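2-nitropropane dioxygenase (Streptomyces ansochromogenes, PDB 3BW2) is an FMN-dependent nitroalkane oxidase that probably uses molecular oxygen to denitrify alkyl nitronates such as propionate 3-nitronate. Local coordinates at residues 197-200 and 201-205; 312-316 and 317-321. One frame throughout, in Å; residues are numbered along the deposited sequence.

Contact 1 (197-200 and 201-205)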
loop_
_atom_site.group_PDB
_atom_site.type_symbol
_atom_site.label_atom_id
_atom_site.label_comp_id
_atom_site.label_asym_id
_atom_site.label_seq_id
_atom_site.Cartn_x
_atom_site.Cartn_y
_atom_site.Cartn_z
ATOM N N LEU A 197 2.016 4.376 3.748
ATOM C CA LEU A 197 2.145 4.551 5.193
ATOM C C LEU A 197 3.365 3.815 5.744
ATOM O O LEU A 197 4.014 4.276 6.688
ATOM C CB LEU A 197 0.875 4.074 5.912
ATOM C CG LEU A 197 0.845 4.251 7.435
ATOM C CD1 LEU A 197 1.097 5.708 7.798
ATOM C CD2 LEU A 197 -0.505 3.797 7.975
ATOM N N SER A 198 3.678 2.672 5.150
ATOM C CA SER A 198 4.823 1.899 5.596
ATOM C C SER A 198 6.107 2.505 5.018
ATOM O O SER A 198 7.098 2.685 5.730
ATOM C CB SER A 198 4.667 0.443 5.159
ATOM O OG SER A 198 5.704 -0.351 5.700
ATOM N N LEU A 199 6.085 2.835 3.732
ATOM C CA LEU A 199 7.254 3.427 3.088
ATOM C C LEU A 199 7.660 4.736 3.765
ATOM O O LEU A 199 8.847 4.993 3.987
ATOM C CB LEU A 199 6.981 3.691 1.600
ATOM C CG LEU A 199 8.111 4.413 0.849
ATOM C CD1 LEU A 199 9.392 3.573 0.901
ATOM C CD2 LEU A 199 7.694 4.667 -0.593
ATOM N N LEU A 200 6.673 5.566 4.084
ATOM C CA LEU A 200 6.943 6.847 4.728
ATOM C C LEU A 200 7.706 6.687 6.040
ATOM O O LEU A 200 8.701 7.375 6.277
ATOM C CB LEU A 200 5.636 7.603 4.980
ATOM C CG LEU A 200 5.763 8.942 5.709
ATOM C CD1 LEU A 200 6.759 9.847 4.984
ATOM C CD2 LEU A 200 4.396 9.606 5.782
ATOM N N ALA A 201 7.245 5.771 6.888
ATOM C CA ALA A 201 7.892 5.539 8.174
ATOM C C ALA A 201 9.320 5.040 7.993
ATOM O O ALA A 201 10.230 5.473 8.700
ATOM C CB ALA A 201 7.082 4.532 8.995
ATOM N N GLN A 202 9.511 4.128 7.042
ATOM C CA GLN A 202 10.832 3.571 6.765
ATOM C C GLN A 202 11.785 4.651 6.251
ATOM O O GLN A 202 12.930 4.745 6.694
ATOM C CB GLN A 202 10.735 2.450 5.722
ATOM C CG GLN A 202 10.012 1.186 6.182
ATOM C CD GLN A 202 9.958 0.128 5.088
ATOM O OE1 GLN A 202 10.992 -0.330 4.597
ATOM N NE2 GLN A 202 8.751 -0.259 4.698
ATOM N N VAL A 203 11.311 5.461 5.308
ATOM C CA VAL A 203 12.128 6.524 4.742
ATOM C C VAL A 203 12.479 7.567 5.804
ATOM O O VAL A 203 13.614 8.031 5.875
ATOM C CB VAL A 203 11.410 7.207 3.556
ATOM C CG1 VAL A 203 12.145 8.492 3.159
ATOM C CG2 VAL A 203 11.350 6.248 2.374
ATOM N N ARG A 204 11.506 7.926 6.635
ATOM C CA ARG A 204 11.744 8.912 7.682
ATOM C C ARG A 204 12.874 8.483 8.626
ATOM O O ARG A 204 13.630 9.328 9.114
ATOM C CB ARG A 204 10.448 9.178 8.469
ATOM C CG ARG A 204 10.599 10.096 9.690
ATOM C CD ARG A 204 11.674 11.173 9.493
ATOM N NE ARG A 204 11.305 12.226 8.551
ATOM C CZ ARG A 204 12.154 12.800 7.699
ATOM N NH1 ARG A 204 13.426 12.420 7.652
ATOM N NH2 ARG A 204 11.735 13.776 6.905
ATOM N N GLU A 205 13.004 7.182 8.870
ATOM C CA GLU A 205 14.056 6.691 9.755
ATOM C C GLU A 205 15.357 6.383 9.016
ATOM O O GLU A 205 16.395 6.158 9.643
ATOM C CB GLU A 205 13.596 5.433 10.499
ATOM C CG GLU A 205 12.312 5.618 11.281
ATOM C CD GLU A 205 12.208 4.688 12.477
ATOM O OE1 GLU A 205 12.746 3.561 12.415
ATOM O OE2 GLU A 205 11.572 5.085 13.479
#
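Leu199 lays its CD1 branch against the CG2 methyl of Val203, one turn further along helix 196-206, with CD1 and CG2 3.6 Å apart. This is an i to i+4 contact within a helix of the TIM barrel, and the pair lies on the face turned to the parallel sheet: Leu199 also meets Ala171, and Val203 meets Val169, both of strand 168-172. Val203 places CG2 beside its own backbone N, pointing back to the preceding turn, where CG2 also lies 3.2 Å from Leu199 O. That carbonyl accepts Val203 N at 2.8 Å in a nearly straight bond (N-H...O 166°). Arg204 N makes the next i to i+4 bond, to Leu200 O at 2.9 Å, whereas the guanidinium leads away and gives its NH2 to Ile209 O. Another flank faces the second subunit: Leu197 O accepts from Gln222 NE2 of the second subunit, and Glu205 OE2 forms a salt bridge with Arg219 of the second subunit. Ser198 and Gln202 are joined twice, through the backbone bond of Gln202 N to Ser198 O (3.1 Å) and through their buried side chains. Gln202, extended beyond CG, reaches back along the helix, so that NE2 gives a bent hydrogen bond (142°) to Ser198 OG, 3.2 Å away and close to the plane of the amide.

Contact 2 (312-316 and 317-321). With FMN (flavin mononucleotide), chain B.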
loop_
_atom_site.group_PDB
_atom_site.type_symbol
_atom_site.label_atom_id
_atom_site.label_comp_id
_atom_site.label_asym_id
_atom_site.label_seq_id
_atom_site.Cartn_x
_atom_site.Cartn_y
_atom_site.Cartn_z
ATOM N N GLY A 312 -11.493 8.907 -28.687
ATOM C CA GLY A 312 -12.195 8.961 -27.418
ATOM C C GLY A 312 -12.389 7.578 -26.821
ATOM O O GLY A 312 -13.263 7.378 -25.976
ATOM N N ASP A 313 -11.565 6.626 -27.252
ATOM C CA ASP A 313 -11.650 5.247 -26.770
ATOM C C ASP A 313 -10.745 4.999 -25.563
ATOM O O ASP A 313 -9.555 4.723 -25.708
ATOM C CB ASP A 313 -11.297 4.283 -27.909
ATOM C CG ASP A 313 -11.217 2.836 -27.453
ATOM O OD1 ASP A 313 -11.793 2.496 -26.396
ATOM O OD2 ASP A 313 -10.577 2.035 -28.166
ATOM N N ALA A 314 -11.331 5.093 -24.373
ATOM C CA ALA A 314 -10.597 4.903 -23.128
ATOM C C ALA A 314 -9.997 3.507 -22.964
ATOM O O ALA A 314 -9.083 3.317 -22.165
ATOM C CB ALA A 314 -11.511 5.221 -21.936
ATOM N N GLN A 315 -10.498 2.532 -23.718
ATOM C CA GLN A 315 -9.991 1.164 -23.609
ATOM C C GLN A 315 -8.607 0.976 -24.230
ATOM O O GLN A 315 -7.957 -0.047 -24.007
ATOM C CB GLN A 315 -10.962 0.175 -24.258
ATOM C CG GLN A 315 -12.356 0.133 -23.649
ATOM C CD GLN A 315 -12.360 -0.287 -22.189
ATOM O OE1 GLN A 315 -11.502 -1.046 -21.742
ATOM N NE2 GLN A 315 -13.343 0.194 -21.443
ATOM N N GLY A 316 -8.154 1.957 -25.007
ATOM C CA GLY A 316 -6.847 1.849 -25.635
ATOM C C GLY A 316 -5.891 2.916 -25.143
ATOM O O GLY A 316 -4.818 3.126 -25.711
ATOM N N MET A 317 -6.277 3.590 -24.068
ATOM C CA MET A 317 -5.459 4.651 -23.502
ATOM C C MET A 317 -4.760 4.242 -22.211
ATOM O O MET A 317 -5.188 3.307 -21.526
ATOM C CB MET A 317 -6.329 5.880 -23.231
ATOM C CG MET A 317 -6.918 6.513 -24.479
ATOM S SD MET A 317 -8.131 7.771 -24.071
ATOM C CE MET A 317 -7.103 8.965 -23.247
ATOM N N ALA A 318 -3.679 4.951 -21.892
ATOM C CA ALA A 318 -2.934 4.710 -20.661
ATOM C C ALA A 318 -3.615 5.554 -19.588
ATOM O O ALA A 318 -3.237 6.698 -19.347
ATOM C CB ALA A 318 -1.474 5.138 -20.829
ATOM N N LEU A 319 -4.627 4.978 -18.948
ATOM C CA LEU A 319 -5.401 5.668 -17.920
ATOM C C LEU A 319 -4.706 5.756 -16.552
ATOM O O LEU A 319 -5.202 5.222 -15.558
ATOM C CB LEU A 319 -6.759 4.971 -17.782
ATOM C CG LEU A 319 -7.557 4.837 -19.091
ATOM C CD1 LEU A 319 -8.856 4.079 -18.842
ATOM C CD2 LEU A 319 -7.851 6.229 -19.657
ATOM N N TRP A 320 -3.566 6.435 -16.502
ATOM C CA TRP A 320 -2.815 6.582 -15.254
ATOM C C TRP A 320 -3.732 7.065 -14.126
ATOM O O TRP A 320 -4.461 8.047 -14.282
ATOM C CB TRP A 320 -1.682 7.597 -15.427
ATOM C CG TRP A 320 -0.736 7.340 -16.565
ATOM C CD1 TRP A 320 -0.171 8.286 -17.376
ATOM C CD2 TRP A 320 -0.200 6.078 -16.992
ATOM N NE1 TRP A 320 0.679 7.696 -18.277
ATOM C CE2 TRP A 320 0.682 6.341 -18.065
ATOM C CE3 TRP A 320 -0.381 4.752 -16.576
ATOM C CZ2 TRP A 320 1.383 5.327 -18.727
ATOM C CZ3 TRP A 320 0.316 3.742 -17.237
ATOM C CH2 TRP A 320 1.187 4.037 -18.301
ATOM N N ALA A 321 -3.691 6.380 -12.987
ATOM C CA ALA A 321 -4.527 6.758 -11.853
ATOM C C ALA A 321 -4.093 6.018 -10.592
ATOM O O ALA A 321 -3.731 4.843 -10.651
ATOM C CB ALA A 321 -6.000 6.450 -12.161
HETATM N N1 FMN B . 5.698 11.741 -11.740
HETATM C C2 FMN B . 6.840 12.354 -12.282
HETATM O O2 FMN B . 7.839 12.517 -11.586
HETATM N N3 FMN B . 6.853 12.788 -13.597
HETATM C C4 FMN B . 5.761 12.655 -14.439
HETATM O O4 FMN B . 5.819 13.068 -15.612
HETATM C C4A FMN B . 4.588 12.051 -13.909
HETATM N N5 FMN B . 3.444 11.909 -14.690
HETATM C C5A FMN B . 2.271 11.346 -14.181
HETATM C C6 FMN B . 1.125 11.245 -15.010
HETATM C C7 FMN B . -0.114 10.683 -14.543
HETATM C C7M FMN B . -1.365 11.341 -15.174
HETATM C C8 FMN B . -0.117 10.270 -13.160
HETATM C C8M FMN B . -1.367 10.316 -12.281
HETATM C C9 FMN B . 1.038 10.341 -12.317
HETATM C C9A FMN B . 2.241 10.887 -12.825
HETATM N N10 FMN B . 3.408 11.004 -12.024
HETATM C C10 FMN B . 4.578 11.594 -12.548
HETATM C "C1'" FMN B . 3.470 10.357 -10.638
HETATM C "C2'" FMN B . 3.220 11.472 -9.592
HETATM O "O2'" FMN B . 4.441 12.156 -9.355
HETATM C "C3'" FMN B . 2.746 10.908 -8.208
HETATM O "O3'" FMN B . 3.758 9.998 -7.778
HETATM C "C4'" FMN B . 1.404 10.159 -8.250
HETATM O "O4'" FMN B . 0.484 10.956 -8.997
HETATM C "C5'" FMN B . 0.856 9.927 -6.811
HETATM O "O5'" FMN B . -0.418 9.223 -6.818
HETATM P P FMN B . -1.914 9.875 -6.932
HETATM O O1P FMN B . -1.384 11.041 -6.166
HETATM O O2P FMN B . -2.279 8.551 -6.287
HETATM O O3P FMN B . -1.650 9.874 -8.426
#
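Ala314 O is approached by two donors: Met317 N, through a weak but fairly straight hydrogen bond (3.4 Å, N-H...O 164°), and Asn280 ND2 from the neighbouring loop. The first closes a four-residue beta turn, Ala314 to Met317, just after the Schellman motif at Gly312 that ends helix 296-311. An Asx turn starts the bend: Gln315 N donates to Asp313 OD1 at 3.0 Å, meeting it from above the carboxylate plane, while OD2 is held by Tyr96 OH. Two apolar side chains lie against the turn. Leu319 CD1 lies 3.4 Å from Ala314 O, and 4.2 Å from Ala314 CB. Met317 sets CG beside its own backbone N (chi1 -64°), bringing CG within 3.4 Å of Asp313 O; SD then passes 3.9 Å from Ala314 CA, and the chain bends at its last torsion among Pro249, Pro251, Ala308 and Ala309. With an alanine here, the reach past CB would be gone, and a gap would probably open between the turn and the C-terminal end of helix 296-311. Two inverse gamma turns, centred on Ala318 and Leu319 and closed by weak bonds, lead to Trp320 in the flavin pocket. There Ala318 CB sits over one indole face, toward its rim, His179 meets the ring edge-to-face, and Trp320 CB lies 3.6 Å from FMN C7. Trp320 thus meets the flavin's dimethylbenzene end through van der Waals contact, whereas Gln172 and Thr238 hydrogen-bond the cofactor.

In the fold
From the N terminus, the chain reaches contact 1 first, on helix 196-206 between the adjacent parallel strands 168-172 and 211-214, within a beta-alpha-beta crossover of the TIM barrel. Contact 2 comes after the small antiparallel sheet, in the loop that leads from helix 296-311 toward helix 333-350. Neither closes a long loop: contact 1 spans successive turns of one helix, contact 2 a chain of short turns; they stand in series and neither nest nor cross. Their centres are 32 Å apart, on opposite sides of the chain's centre, with nearest atoms about 15 Å apart. Contact 1 joins the barrel wall to the subunit interface, contact 2 the helix end, strand 275-278 and the flavin pocket.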